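Local coordinates for nitrogen regulatory protein P-II (Thiomonas intermedia, PDB 5D4N) that binds adenine nucleotides and bicarbonate as a carboxysome-associated PII-like protein, and probably regulates the activity of other proteins, at residues K5-L9 / I98-P103; K10-L16 / I64-V70; L16-K21 / D60-I64; F23-L28 / G81-F85. All coordinates share one frame; numbering follows the deposited sequence.

Interaction 1: residues K5-L9 / I98-P103; sequences KLYPL and IQVGRP. With ACT (acetate ion), chain E.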
loop_
_atom_site.group_PDB
_atom_site.type_symbol
_atom_site.label_atom_id
_atom_site.label_comp_id
_atom_site.label_asym_id
_atom_site.label_seq_id
_atom_site.Cartn_x
_atom_site.Cartn_y
_atom_site.Cartn_z
ATOM N N LYS A 5 1.792 -19.978 11.690
ATOM C CA LYS A 5 0.456 -20.081 11.100
ATOM C C LYS A 5 0.029 -18.699 10.639
ATOM O O LYS A 5 0.410 -17.700 11.257
ATOM C CB LYS A 5 -0.557 -20.627 12.119
ATOM C CG LYS A 5 -1.857 -21.129 11.491
ATOM C CD LYS A 5 -2.725 -21.881 12.487
ATOM C CE LYS A 5 -4.166 -21.929 12.036
ATOM N NZ LYS A 5 -5.040 -22.592 13.039
ATOM N N LEU A 6 -0.667 -18.649 9.503
ATOM C CA LEU A 6 -1.215 -17.399 8.968
ATOM C C LEU A 6 -2.724 -17.440 9.061
ATOM O O LEU A 6 -3.340 -18.518 8.961
ATOM C CB LEU A 6 -0.747 -17.171 7.528
ATOM C CG LEU A 6 0.743 -16.811 7.377
ATOM C CD1 LEU A 6 1.120 -16.703 5.893
ATOM C CD2 LEU A 6 1.049 -15.442 8.031
ATOM N N TYR A 7 -3.322 -16.261 9.288
ATOM C CA TYR A 7 -4.749 -16.116 9.494
ATOM C C TYR A 7 -5.280 -15.001 8.612
ATOM O O TYR A 7 -4.585 -14.003 8.407
ATOM C CB TYR A 7 -4.992 -15.739 10.949
ATOM C CG TYR A 7 -4.515 -16.789 11.925
ATOM C CD1 TYR A 7 -3.188 -16.817 12.358
ATOM C CD2 TYR A 7 -5.399 -17.708 12.467
ATOM C CE1 TYR A 7 -2.758 -17.732 13.316
ATOM C CE2 TYR A 7 -4.988 -18.615 13.441
ATOM C CZ TYR A 7 -3.663 -18.634 13.850
ATOM O OH TYR A 7 -3.258 -19.554 14.791
ATOM N N PRO A 8 -6.509 -15.113 8.092
ATOM C CA PRO A 8 -7.020 -14.044 7.212
ATOM C C PRO A 8 -7.450 -12.799 7.969
ATOM O O PRO A 8 -7.971 -12.853 9.099
ATOM C CB PRO A 8 -8.219 -14.700 6.532
ATOM C CG PRO A 8 -8.692 -15.710 7.526
ATOM C CD PRO A 8 -7.471 -16.233 8.213
ATOM N N LEU A 9 -7.255 -11.654 7.329
ATOM C CA LEU A 9 -7.707 -10.385 7.899
ATOM C C LEU A 9 -7.993 -9.474 6.711
ATOM O O LEU A 9 -7.700 -9.848 5.577
ATOM C CB LEU A 9 -6.604 -9.748 8.763
ATOM C CG LEU A 9 -7.007 -9.055 10.068
ATOM C CD1 LEU A 9 -7.428 -10.007 11.177
ATOM C CD2 LEU A 9 -5.881 -8.170 10.562
ATOM N N ILE A 98 -5.676 -9.790 3.398
ATOM C CA ILE A 98 -4.295 -10.053 3.782
ATOM C C ILE A 98 -4.262 -11.235 4.728
ATOM O O ILE A 98 -5.308 -11.724 5.165
ATOM C CB ILE A 98 -3.610 -8.815 4.451
ATOM C CG1 ILE A 98 -4.377 -8.392 5.733
ATOM C CG2 ILE A 98 -3.492 -7.616 3.455
ATOM C CD1 ILE A 98 -3.575 -7.494 6.752
ATOM N N GLN A 99 -3.050 -11.645 5.088
ATOM C CA GLN A 99 -2.837 -12.679 6.088
ATOM C C GLN A 99 -1.897 -12.112 7.132
ATOM O O GLN A 99 -1.007 -11.303 6.820
ATOM C CB GLN A 99 -2.220 -13.931 5.467
ATOM C CG GLN A 99 -3.144 -14.666 4.520
ATOM C CD GLN A 99 -2.396 -15.841 3.938
ATOM O OE1 GLN A 99 -1.588 -15.709 3.004
ATOM N NE2 GLN A 99 -2.601 -17.008 4.519
ATOM N N VAL A 100 -2.102 -12.530 8.385
ATOM C CA VAL A 100 -1.268 -12.081 9.490
ATOM C C VAL A 100 -0.899 -13.292 10.327
ATOM O O VAL A 100 -1.597 -14.312 10.311
ATOM C CB VAL A 100 -1.970 -11.008 10.382
ATOM C CG1 VAL A 100 -2.268 -9.721 9.575
ATOM C CG2 VAL A 100 -3.271 -11.551 11.003
ATOM N N GLY A 101 0.137 -13.133 11.128
ATOM C CA GLY A 101 0.511 -14.227 12.022
ATOM C C GLY A 101 -0.135 -14.163 13.391
ATOM O O GLY A 101 -0.190 -15.192 14.079
ATOM N N ARG A 102 -0.566 -12.952 13.842
ATOM C CA ARG A 102 -1.056 -12.792 15.204
ATOM C C ARG A 102 -2.447 -12.144 15.267
ATOM O O ARG A 102 -2.567 -10.938 15.506
ATOM C CB ARG A 102 -0.027 -11.996 16.024
ATOM C CG ARG A 102 1.337 -12.681 16.062
ATOM C CD ARG A 102 2.400 -11.753 16.572
ATOM N NE ARG A 102 2.645 -10.669 15.616
ATOM C CZ ARG A 102 3.532 -9.704 15.825
ATOM N NH1 ARG A 102 4.251 -9.682 16.950
ATOM N NH2 ARG A 102 3.679 -8.730 14.937
ATOM N N PRO A 103 -3.513 -12.943 15.046
ATOM C CA PRO A 103 -4.877 -12.368 15.084
ATOM C C PRO A 103 -5.179 -11.555 16.332
ATOM O O PRO A 103 -5.809 -10.496 16.222
ATOM C CB PRO A 103 -5.805 -13.580 14.989
ATOM C CG PRO A 103 -4.977 -14.684 14.509
ATOM C CD PRO A 103 -3.526 -14.388 14.748
HETATM C C ACT E . 1.508 -10.242 12.198
HETATM O O ACT E . 1.202 -10.469 10.995
HETATM O OXT ACT E . 1.243 -10.900 13.210
HETATM C CH3 ACT E . 2.233 -9.030 12.431
HETATM O O HOH W 1 1.485 -17.285 13.712
#

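Interaction 2: residues K10-L16 / I64-V70; sequences KKLEIIL and IMIIAAV. With AMP (adenosine monophosphate), chain F.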
loop_
_atom_site.group_PDB
_atom_site.type_symbol
_atom_site.label_atom_id
_atom_site.label_comp_id
_atom_site.label_asym_id
_atom_site.label_seq_id
_atom_site.Cartn_x
_atom_site.Cartn_y
_atom_site.Cartn_z
ATOM N N LYS A 10 -8.541 -8.289 6.963
ATOM C CA LYS A 10 -8.761 -7.316 5.884
ATOM C C LYS A 10 -7.820 -6.147 6.124
ATOM O O LYS A 10 -7.378 -5.937 7.268
ATOM C CB LYS A 10 -10.222 -6.837 5.916
ATOM C CG LYS A 10 -11.250 -7.967 5.657
ATOM C CD LYS A 10 -11.256 -8.434 4.206
ATOM C CE LYS A 10 -12.241 -9.588 4.061
ATOM N NZ LYS A 10 -12.427 -10.002 2.660
ATOM N N LYS A 11 -7.448 -5.420 5.066
ATOM C CA LYS A 11 -6.606 -4.240 5.244
ATOM C C LYS A 11 -7.229 -3.124 4.445
ATOM O O LYS A 11 -7.429 -3.252 3.230
ATOM C CB LYS A 11 -5.175 -4.477 4.769
ATOM C CG LYS A 11 -4.190 -3.389 5.257
ATOM C CD LYS A 11 -2.931 -3.336 4.404
ATOM C CE LYS A 11 -3.143 -2.688 3.061
ATOM N NZ LYS A 11 -1.839 -2.627 2.311
ATOM N N LEU A 12 -7.564 -2.045 5.137
ATOM C CA LEU A 12 -8.106 -0.874 4.442
ATOM C C LEU A 12 -6.992 0.083 4.097
ATOM O O LEU A 12 -6.065 0.281 4.880
ATOM C CB LEU A 12 -9.078 -0.116 5.366
ATOM C CG LEU A 12 -10.257 -0.916 5.944
ATOM C CD1 LEU A 12 -11.183 0.011 6.734
ATOM C CD2 LEU A 12 -11.014 -1.620 4.877
ATOM N N GLU A 13 -7.117 0.726 2.934
ATOM C CA GLU A 13 -6.284 1.876 2.576
ATOM C C GLU A 13 -7.305 3.010 2.416
ATOM O O GLU A 13 -8.202 2.903 1.571
ATOM C CB GLU A 13 -5.535 1.685 1.250
ATOM C CG GLU A 13 -4.390 0.699 1.459
ATOM C CD GLU A 13 -3.558 0.401 0.224
ATOM O OE1 GLU A 13 -3.968 0.773 -0.896
ATOM O OE2 GLU A 13 -2.501 -0.249 0.384
ATOM N N ILE A 14 -7.244 4.020 3.294
ATOM C CA ILE A 14 -8.238 5.112 3.308
ATOM C C ILE A 14 -7.494 6.361 2.891
ATOM O O ILE A 14 -6.604 6.799 3.619
ATOM C CB ILE A 14 -8.806 5.268 4.719
ATOM C CG1 ILE A 14 -9.439 3.949 5.207
ATOM C CG2 ILE A 14 -9.824 6.445 4.751
ATOM C CD1 ILE A 14 -9.552 3.881 6.780
ATOM N N ILE A 15 -7.825 6.910 1.717
ATOM C CA ILE A 15 -7.090 8.067 1.191
ATOM C C ILE A 15 -7.986 9.266 1.291
ATOM O O ILE A 15 -9.092 9.247 0.773
ATOM C CB ILE A 15 -6.602 7.823 -0.258
ATOM C CG1 ILE A 15 -5.678 6.556 -0.306
ATOM C CG2 ILE A 15 -5.891 9.098 -0.773
ATOM C CD1 ILE A 15 -5.389 5.979 -1.740
ATOM N N LEU A 16 -7.532 10.288 2.008
ATOM C CA LEU A 16 -8.361 11.469 2.240
ATOM C C LEU A 16 -7.519 12.681 2.565
ATOM O O LEU A 16 -6.323 12.559 2.804
ATOM C CB LEU A 16 -9.428 11.194 3.348
ATOM C CG LEU A 16 -8.957 11.206 4.820
ATOM C CD1 LEU A 16 -10.166 11.026 5.750
ATOM C CD2 LEU A 16 -7.945 10.106 5.129
ATOM N N ILE A 64 -3.455 12.139 2.769
ATOM C CA ILE A 64 -2.810 11.085 3.546
ATOM C C ILE A 64 -3.458 9.756 3.189
ATOM O O ILE A 64 -4.570 9.721 2.641
ATOM C CB ILE A 64 -2.913 11.330 5.092
ATOM C CG1 ILE A 64 -4.412 11.337 5.558
ATOM C CG2 ILE A 64 -2.180 12.586 5.513
ATOM C CD1 ILE A 64 -4.604 11.361 7.064
ATOM N N MET A 65 -2.771 8.661 3.510
ATOM C CA MET A 65 -3.343 7.334 3.356
ATOM C C MET A 65 -3.245 6.659 4.691
ATOM O O MET A 65 -2.138 6.531 5.244
ATOM C CB MET A 65 -2.613 6.493 2.291
ATOM C CG MET A 65 -3.188 5.105 2.196
ATOM S SD MET A 65 -2.543 4.147 0.791
ATOM C CE MET A 65 -0.776 4.006 1.247
ATOM N N ILE A 66 -4.395 6.250 5.228
ATOM C CA ILE A 66 -4.413 5.548 6.512
ATOM C C ILE A 66 -4.527 4.072 6.166
ATOM O O ILE A 66 -5.466 3.674 5.454
ATOM C CB ILE A 66 -5.612 6.009 7.373
ATOM C CG1 ILE A 66 -5.501 7.509 7.663
ATOM C CG2 ILE A 66 -5.627 5.178 8.676
ATOM C CD1 ILE A 66 -6.798 8.120 8.319
ATOM N N ILE A 67 -3.580 3.262 6.669
ATOM C CA ILE A 67 -3.571 1.831 6.413
ATOM C C ILE A 67 -4.054 1.205 7.703
ATOM O O ILE A 67 -3.448 1.427 8.760
ATOM C CB ILE A 67 -2.129 1.333 6.093
ATOM C CG1 ILE A 67 -1.577 1.992 4.823
ATOM C CG2 ILE A 67 -2.108 -0.203 5.989
ATOM C CD1 ILE A 67 -0.034 1.762 4.681
ATOM N N ALA A 68 -5.121 0.411 7.628
ATOM C CA ALA A 68 -5.653 -0.176 8.831
ATOM C C ALA A 68 -5.991 -1.634 8.643
ATOM O O ALA A 68 -6.897 -1.945 7.868
ATOM C CB ALA A 68 -6.890 0.609 9.284
ATOM N N ALA A 69 -5.242 -2.537 9.329
ATOM C CA ALA A 69 -5.554 -3.966 9.305
ATOM C C ALA A 69 -6.647 -4.189 10.328
ATOM O O ALA A 69 -6.507 -3.823 11.504
ATOM C CB ALA A 69 -4.316 -4.799 9.675
ATOM N N VAL A 70 -7.754 -4.783 9.867
ATOM C CA VAL A 70 -8.935 -4.997 10.702
ATOM C C VAL A 70 -9.524 -6.380 10.487
ATOM O O VAL A 70 -9.470 -6.908 9.378
ATOM C CB VAL A 70 -10.006 -3.910 10.410
ATOM C CG1 VAL A 70 -9.447 -2.512 10.604
ATOM C CG2 VAL A 70 -10.619 -4.022 9.004
HETATM P P AMP F . 2.511 -2.233 17.755
HETATM O O1P AMP F . 1.111 -2.560 18.257
HETATM O O2P AMP F . 3.251 -1.441 18.817
HETATM O O3P AMP F . 3.267 -3.408 17.239
HETATM O "O5'" AMP F . 2.318 -1.172 16.557
HETATM C "C5'" AMP F . 3.485 -0.603 15.920
HETATM C "C4'" AMP F . 3.057 0.049 14.630
HETATM O "O4'" AMP F . 2.552 -0.948 13.727
HETATM C "C3'" AMP F . 1.904 1.037 14.773
HETATM O "O3'" AMP F . 2.339 2.297 15.268
HETATM C "C2'" AMP F . 1.390 1.094 13.329
HETATM O "O2'" AMP F . 2.256 1.922 12.560
HETATM C "C1'" AMP F . 1.536 -0.384 12.906
HETATM N N9 AMP F . 0.312 -1.148 13.128
HETATM C C8 AMP F . -0.050 -1.852 14.252
HETATM N N7 AMP F . -1.250 -2.376 14.189
HETATM C C5 AMP F . -1.720 -1.966 12.949
HETATM C C6 AMP F . -2.941 -2.178 12.280
HETATM N N6 AMP F . -3.959 -2.883 12.808
HETATM N N1 AMP F . -3.073 -1.654 11.036
HETATM C C2 AMP F . -2.059 -0.951 10.512
HETATM N N3 AMP F . -0.875 -0.653 11.065
HETATM C C4 AMP F . -0.762 -1.214 12.283
#

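Interaction 3: residues L16-K21 / D60-I64; sequences LEGAHK and DDALI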
loop_
_atom_site.group_PDB
_atom_site.type_symbol
_atom_site.label_atom_id
_atom_site.label_comp_id
_atom_site.label_asym_id
_atom_site.label_seq_id
_atom_site.Cartn_x
_atom_site.Cartn_y
_atom_site.Cartn_z
ATOM N N LEU A 16 -7.532 10.288 2.008
ATOM C CA LEU A 16 -8.361 11.469 2.240
ATOM C C LEU A 16 -7.519 12.681 2.565
ATOM O O LEU A 16 -6.323 12.559 2.804
ATOM C CB LEU A 16 -9.428 11.194 3.348
ATOM C CG LEU A 16 -8.957 11.206 4.820
ATOM C CD1 LEU A 16 -10.166 11.026 5.750
ATOM C CD2 LEU A 16 -7.945 10.106 5.129
ATOM N N GLU A 17 -8.133 13.868 2.569
ATOM C CA GLU A 17 -7.375 15.075 2.895
ATOM C C GLU A 17 -6.946 15.042 4.349
ATOM O O GLU A 17 -7.712 14.621 5.222
ATOM C CB GLU A 17 -8.229 16.320 2.635
ATOM C CG GLU A 17 -8.511 16.524 1.151
ATOM C CD GLU A 17 -9.711 17.438 0.935
ATOM O OE1 GLU A 17 -10.847 16.998 1.225
ATOM O OE2 GLU A 17 -9.517 18.615 0.560
ATOM N N GLY A 18 -5.728 15.488 4.599
ATOM C CA GLY A 18 -5.168 15.460 5.948
ATOM C C GLY A 18 -5.993 16.208 6.983
ATOM O O GLY A 18 -5.929 15.884 8.174
ATOM N N ALA A 19 -6.758 17.250 6.550
ATOM C CA ALA A 19 -7.606 18.012 7.500
ATOM C C ALA A 19 -8.683 17.136 8.150
ATOM O O ALA A 19 -9.203 17.494 9.210
ATOM C CB ALA A 19 -8.256 19.189 6.803
ATOM N N HIS A 20 -9.010 15.997 7.526
ATOM C CA HIS A 20 -10.009 15.071 8.051
ATOM C C HIS A 20 -9.407 13.866 8.782
ATOM O O HIS A 20 -10.118 12.884 9.051
ATOM C CB HIS A 20 -10.928 14.633 6.907
ATOM C CG HIS A 20 -11.647 15.778 6.293
ATOM N ND1 HIS A 20 -12.584 16.509 7.016
ATOM C CD2 HIS A 20 -11.516 16.319 5.059
ATOM C CE1 HIS A 20 -13.013 17.449 6.183
ATOM N NE2 HIS A 20 -12.400 17.370 4.993
ATOM N N LYS A 21 -8.084 13.923 9.105
ATOM C CA LYS A 21 -7.405 12.805 9.770
ATOM C C LYS A 21 -8.107 12.394 11.068
ATOM O O LYS A 21 -8.376 11.198 11.266
ATOM C CB LYS A 21 -5.941 13.154 10.058
ATOM C CG LYS A 21 -5.148 12.031 10.784
ATOM C CD LYS A 21 -3.669 12.396 10.944
ATOM C CE LYS A 21 -3.377 13.211 12.164
ATOM N NZ LYS A 21 -1.917 13.489 12.271
ATOM N N ASP A 60 -0.140 19.405 7.308
ATOM C CA ASP A 60 -1.300 18.671 7.800
ATOM C C ASP A 60 -2.470 18.648 6.818
ATOM O O ASP A 60 -3.331 17.775 6.938
ATOM C CB ASP A 60 -1.722 19.198 9.177
ATOM C CG ASP A 60 -0.720 18.913 10.286
ATOM O OD1 ASP A 60 0.102 17.979 10.125
ATOM O OD2 ASP A 60 -0.797 19.587 11.340
ATOM N N ASP A 61 -2.494 19.578 5.841
ATOM C CA ASP A 61 -3.573 19.621 4.846
ATOM C C ASP A 61 -3.367 18.663 3.682
ATOM O O ASP A 61 -4.307 18.430 2.934
ATOM C CB ASP A 61 -3.768 21.021 4.299
ATOM C CG ASP A 61 -4.329 22.045 5.262
ATOM O OD1 ASP A 61 -4.820 21.640 6.351
ATOM O OD2 ASP A 61 -4.238 23.245 4.957
ATOM N N ALA A 62 -2.139 18.183 3.456
ATOM C CA ALA A 62 -1.883 17.305 2.321
ATOM C C ALA A 62 -2.660 15.980 2.427
ATOM O O ALA A 62 -3.054 15.581 3.545
ATOM C CB ALA A 62 -0.381 17.026 2.197
ATOM N N LEU A 63 -2.901 15.327 1.276
ATOM C CA LEU A 63 -3.552 14.012 1.267
ATOM C C LEU A 63 -2.753 13.052 2.109
ATOM O O LEU A 63 -1.522 13.129 2.160
ATOM C CB LEU A 63 -3.649 13.379 -0.138
ATOM C CG LEU A 63 -4.670 13.901 -1.120
ATOM C CD1 LEU A 63 -4.485 13.182 -2.451
ATOM C CD2 LEU A 63 -6.100 13.687 -0.639
ATOM N N ILE A 64 -3.455 12.139 2.769
ATOM C CA ILE A 64 -2.810 11.085 3.546
ATOM C C ILE A 64 -3.458 9.756 3.189
ATOM O O ILE A 64 -4.570 9.721 2.641
ATOM C CB ILE A 64 -2.913 11.330 5.092
ATOM C CG1 ILE A 64 -4.412 11.337 5.558
ATOM C CG2 ILE A 64 -2.180 12.586 5.513
ATOM C CD1 ILE A 64 -4.604 11.361 7.064
HETATM O O HOH W 2 -6.727 18.801 4.084
#

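Interaction 4: residues F23-L28 / G81-F85; sequences FATDLL and GFQPF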
loop_
_atom_site.group_PDB
_atom_site.type_symbol
_atom_site.label_atom_id
_atom_site.label_comp_id
_atom_site.label_asym_id
_atom_site.label_seq_id
_atom_site.Cartn_x
_atom_site.Cartn_y
_atom_site.Cartn_z
ATOM N N PHE A 23 -11.238 12.815 12.067
ATOM C CA PHE A 23 -12.537 12.198 11.815
ATOM C C PHE A 23 -12.323 10.708 11.509
ATOM O O PHE A 23 -13.007 9.834 12.070
ATOM C CB PHE A 23 -13.205 12.871 10.617
ATOM C CG PHE A 23 -14.475 12.200 10.164
ATOM C CD1 PHE A 23 -14.442 11.160 9.240
ATOM C CD2 PHE A 23 -15.715 12.623 10.639
ATOM C CE1 PHE A 23 -15.609 10.498 8.867
ATOM C CE2 PHE A 23 -16.896 11.983 10.223
ATOM C CZ PHE A 23 -16.825 10.901 9.360
ATOM N N ALA A 24 -11.381 10.436 10.611
ATOM C CA ALA A 24 -11.109 9.053 10.211
ATOM C C ALA A 24 -10.544 8.209 11.346
ATOM O O ALA A 24 -11.030 7.096 11.569
ATOM C CB ALA A 24 -10.162 9.049 9.043
ATOM N N THR A 25 -9.509 8.705 12.050
ATOM C CA THR A 25 -8.904 7.937 13.183
ATOM C C THR A 25 -9.909 7.733 14.318
ATOM O O THR A 25 -9.939 6.662 14.936
ATOM C CB THR A 25 -7.568 8.510 13.621
ATOM O OG1 THR A 25 -7.785 9.822 14.183
ATOM C CG2 THR A 25 -6.534 8.515 12.466
ATOM N N ASP A 26 -10.809 8.722 14.535
ATOM C CA ASP A 26 -11.865 8.562 15.533
ATOM C C ASP A 26 -12.822 7.424 15.144
ATOM O O ASP A 26 -13.212 6.661 16.024
ATOM C CB ASP A 26 -12.665 9.844 15.714
ATOM C CG ASP A 26 -12.004 10.922 16.544
ATOM O OD1 ASP A 26 -10.944 10.635 17.178
ATOM O OD2 ASP A 26 -12.538 12.040 16.573
ATOM N N LEU A 27 -13.185 7.299 13.843
ATOM C CA LEU A 27 -14.023 6.168 13.401
ATOM C C LEU A 27 -13.310 4.854 13.656
ATOM O O LEU A 27 -13.928 3.877 14.101
ATOM C CB LEU A 27 -14.340 6.252 11.904
ATOM C CG LEU A 27 -15.456 7.218 11.504
ATOM C CD1 LEU A 27 -15.704 7.118 10.007
ATOM C CD2 LEU A 27 -16.733 6.972 12.296
ATOM N N LEU A 28 -12.013 4.806 13.344
ATOM C CA LEU A 28 -11.254 3.566 13.565
ATOM C C LEU A 28 -11.199 3.226 15.044
ATOM O O LEU A 28 -11.486 2.095 15.401
ATOM C CB LEU A 28 -9.838 3.655 12.984
ATOM C CG LEU A 28 -9.747 3.899 11.472
ATOM C CD1 LEU A 28 -8.319 4.187 11.085
ATOM C CD2 LEU A 28 -10.284 2.719 10.682
ATOM N N GLY A 81 -19.675 4.039 8.367
ATOM C CA GLY A 81 -19.211 5.276 8.981
ATOM C C GLY A 81 -18.571 6.208 7.981
ATOM O O GLY A 81 -18.740 7.420 8.067
ATOM N N PHE A 82 -17.796 5.645 7.037
ATOM C CA PHE A 82 -17.106 6.421 6.012
ATOM C C PHE A 82 -18.040 6.894 4.889
ATOM O O PHE A 82 -17.737 7.898 4.250
ATOM C CB PHE A 82 -15.848 5.697 5.481
ATOM C CG PHE A 82 -14.645 5.834 6.389
ATOM C CD1 PHE A 82 -13.957 7.039 6.490
ATOM C CD2 PHE A 82 -14.213 4.769 7.167
ATOM C CE1 PHE A 82 -12.859 7.169 7.347
ATOM C CE2 PHE A 82 -13.120 4.908 8.045
ATOM C CZ PHE A 82 -12.432 6.100 8.112
ATOM N N GLN A 83 -19.165 6.209 4.671
ATOM C CA GLN A 83 -20.119 6.546 3.599
ATOM C C GLN A 83 -20.593 8.020 3.516
ATOM O O GLN A 83 -20.361 8.651 2.472
ATOM C CB GLN A 83 -21.281 5.542 3.554
ATOM C CG GLN A 83 -22.284 5.844 2.435
ATOM C CD GLN A 83 -23.523 4.991 2.487
ATOM O OE1 GLN A 83 -23.750 4.187 3.414
ATOM N NE2 GLN A 83 -24.361 5.150 1.477
ATOM N N PRO A 84 -21.213 8.618 4.572
ATOM C CA PRO A 84 -21.627 10.024 4.460
ATOM C C PRO A 84 -20.423 10.926 4.241
ATOM O O PRO A 84 -20.525 11.905 3.512
ATOM C CB PRO A 84 -22.300 10.312 5.803
ATOM C CG PRO A 84 -22.696 8.992 6.315
ATOM C CD PRO A 84 -21.599 8.080 5.893
ATOM N N PHE A 85 -19.265 10.562 4.815
ATOM C CA PHE A 85 -18.064 11.362 4.632
ATOM C C PHE A 85 -17.652 11.377 3.163
ATOM O O PHE A 85 -17.443 12.463 2.620
ATOM C CB PHE A 85 -16.920 10.852 5.529
ATOM C CG PHE A 85 -15.644 11.623 5.320
ATOM C CD1 PHE A 85 -15.443 12.858 5.939
ATOM C CD2 PHE A 85 -14.682 11.165 4.438
ATOM C CE1 PHE A 85 -14.263 13.576 5.716
ATOM C CE2 PHE A 85 -13.525 11.898 4.195
ATOM C CZ PHE A 85 -13.332 13.104 4.823
#

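Interaction 1: residues K5-L9 / I98-P103
Pro103 sits over one face of the Tyr7 ring, its CG 3.5 Å from the ring centroid and somewhat off centre, in a CH-pi contact. The two side chains cross at about a right angle, and the proline brings its CG-CD corner down onto the aromatic face. Tyr7 can meet it there because its CG stands anti to the carbonyl carbon (chi1 -62°), which swings the ring back past Val100 toward the turn that follows strand 92-100. Leu9 is on the same face of the sheet as Tyr7; its CD2 lies 4.1 Å from Val100 CG1. On Gln99 the amide meets Leu6 crosswise, a contact that is doubtful, since Gln99 is modelled in two conformers. Between the backbones, Tyr7 and Val100 exchange two hydrogen bonds, as do Leu9 and Ile98. Where the strands part, a water donates to both Lys5 O and Gly101 O. An acetate is bound at the turn: Gly101 N donates to its O (2.9 Å), and Arg102 NE to its OXT almost straight (2.8 Å, 171°), at the edge of the guanidinium. The tips of Arg102 make weak bonds to Phe86 O and Gly91 O of the second subunit. Acetate probably came from the crystallisation liquor, but an anion pocket here, at the end of a two-stranded antiparallel extension of the PII sheet, is consistent with a bicarbonate site.

Interaction 2: residues K10-L16 / I64-V70
Lys11 starts with CG anti to the backbone N (chi1 -166°), and with a nearly extended chi2 this lays its CD 3.6 Å from Ile67 CG2; the bend at chi3 then turns NZ toward Glu13. Met65, with CG likewise anti to N, reaches along the sheet until its SD lies 3.9 Å from Glu13 CB. These are neighbours in the central antiparallel strand pair of the ferredoxin-like PII fold, joined by eight backbone hydrogen bonds from Lys10-Val70 to Leu16-Ile64. On the face that carries Ile14 and Ile66, Leu16 and Ile64 lie side by side, pointing the same way, and Leu16 CD2 sits 3.8 Å from Ile64 CG1 and 3.9 Å from Ile66 CD1. The helices 21-31 and 72-88 cover this greasy side. The other face looks into the trimer. There Lys11 NZ bonds to Glu13 OE2 of its own strand (3.1 Å), approaching from the anti side and 29° out of the carboxylate plane. It is held more firmly by Glu13 of the second subunit, while Glu13 in turn takes Lys11 of the third, so buried charges are paired in a circuit running through all three chains. The backbone of Ala69, near the end of strand 63-70, also reads an adenine: Ala69 N donates to AMP N1 (2.9 Å, 174°), and AMP N6 donates back to Ala69 O at 3.0 Å.

Interaction 3: residues L16-K21 / D60-I64
Lys21 lays the start of its side chain across Ile64 at about a right angle, CB 3.7 Å and CG 3.8 Å from Ile64 CD1. The lysine leaves with CG anti to the backbone N (chi1 179°) and stays extended as far as CD, so it is its aliphatic root that covers the isoleucine; the bend at chi3 (86°) then turns the amine aside. NZ ends 5.4 Å from Asp60 OD1, where opposite charges would perhaps attract weakly, though they do not touch. Leu63 has CG anti to its carbonyl carbon (chi1 -75°), and its CD2 rests 3.6 Å from Leu16 O, against the neighbouring backbone. Glu17 leaves its backbone away from the other segment, and of its side chain it is CG that meets Leu63 CD2, obliquely at 4.1 Å. Next along, Gly18 has no side chain, and its CA comes to 3.1 Å from Asp60 O; Gly18 N gives a weak bond to Ala62 O. A water carries the link one step further, accepting from Ala19 N and donating to Asp61 O. On the Gly18 side the chain then winds through a short 3-10 segment to His20, the N-cap of helix 21-31. The contact thus closes the end of the paired strands 7-17 and 63-70: strand 36-46 packs on Leu63 and Ile64, Tyr51 of strand 49-52 touches both Glu17 and Leu63, helix 72-88 covers Leu16, and Leu63 also lines the ADP pocket.

Interaction 4: residues F23-L28 / G81-F85
Phe82, the residue most covered here, holds Leu27 squarely on its ring: Leu27 CD1 stands 3.7 Å from the ring centroid and only 2° off the normal, a CH-pi contact over the centre of the face. Leu27 gets there with CG anti to its carbonyl carbon (chi1 -79°), and the same CD1 also lies 3.6 Å from Gly81 O where, with no side chain on Gly81, the methyl can lie against the backbone. Ala24 takes the rim of the Phe82 ring, its CB in the ring plane and 3.7 Å from Phe82 CE1. Next along, Phe23 and Phe85 lie nearly parallel, with planes at 23°, but they have slid past each other so far that the rings barely overlap; Phe23 CE1 reaches Phe85 CB at 3.6 Å. Helices 21-31 and 72-88 run antiparallel here, their segment axes 11.1 Å apart, and the phenylalanines and Leu27 bridge the gap. Beneath them, Ile14, Leu16 and Ile66 of the sheet meet the inner residues, while Phe85 carries on the aromatic cluster to His20 and His89. With no hydrogen bond across it, the contact rests on apolar burial, methyls against the face and rim of Phe82 and the other two rings offset.

In the fold
Interactions 1, 2 and 3 all hold strand 7-17, at successive points along it. Interaction 2 is the buried middle, close to the chain's centre, with regular backbone pairing, a greasy helix side and charged groups matched between subunits. Interactions 1 and 3 lie on opposite sides of that centre, about 30 Å apart between their own centres, and both are only partly buried; each adds a water to the backbone bonds, and the first an anion as well. Interaction 3 shares Leu16 and Ile64 with interaction 2. Interaction 4 joins the two helices instead, without hydrogen bonds, and rests on interaction 2 where Ala24 and Leu28 meet Ile66.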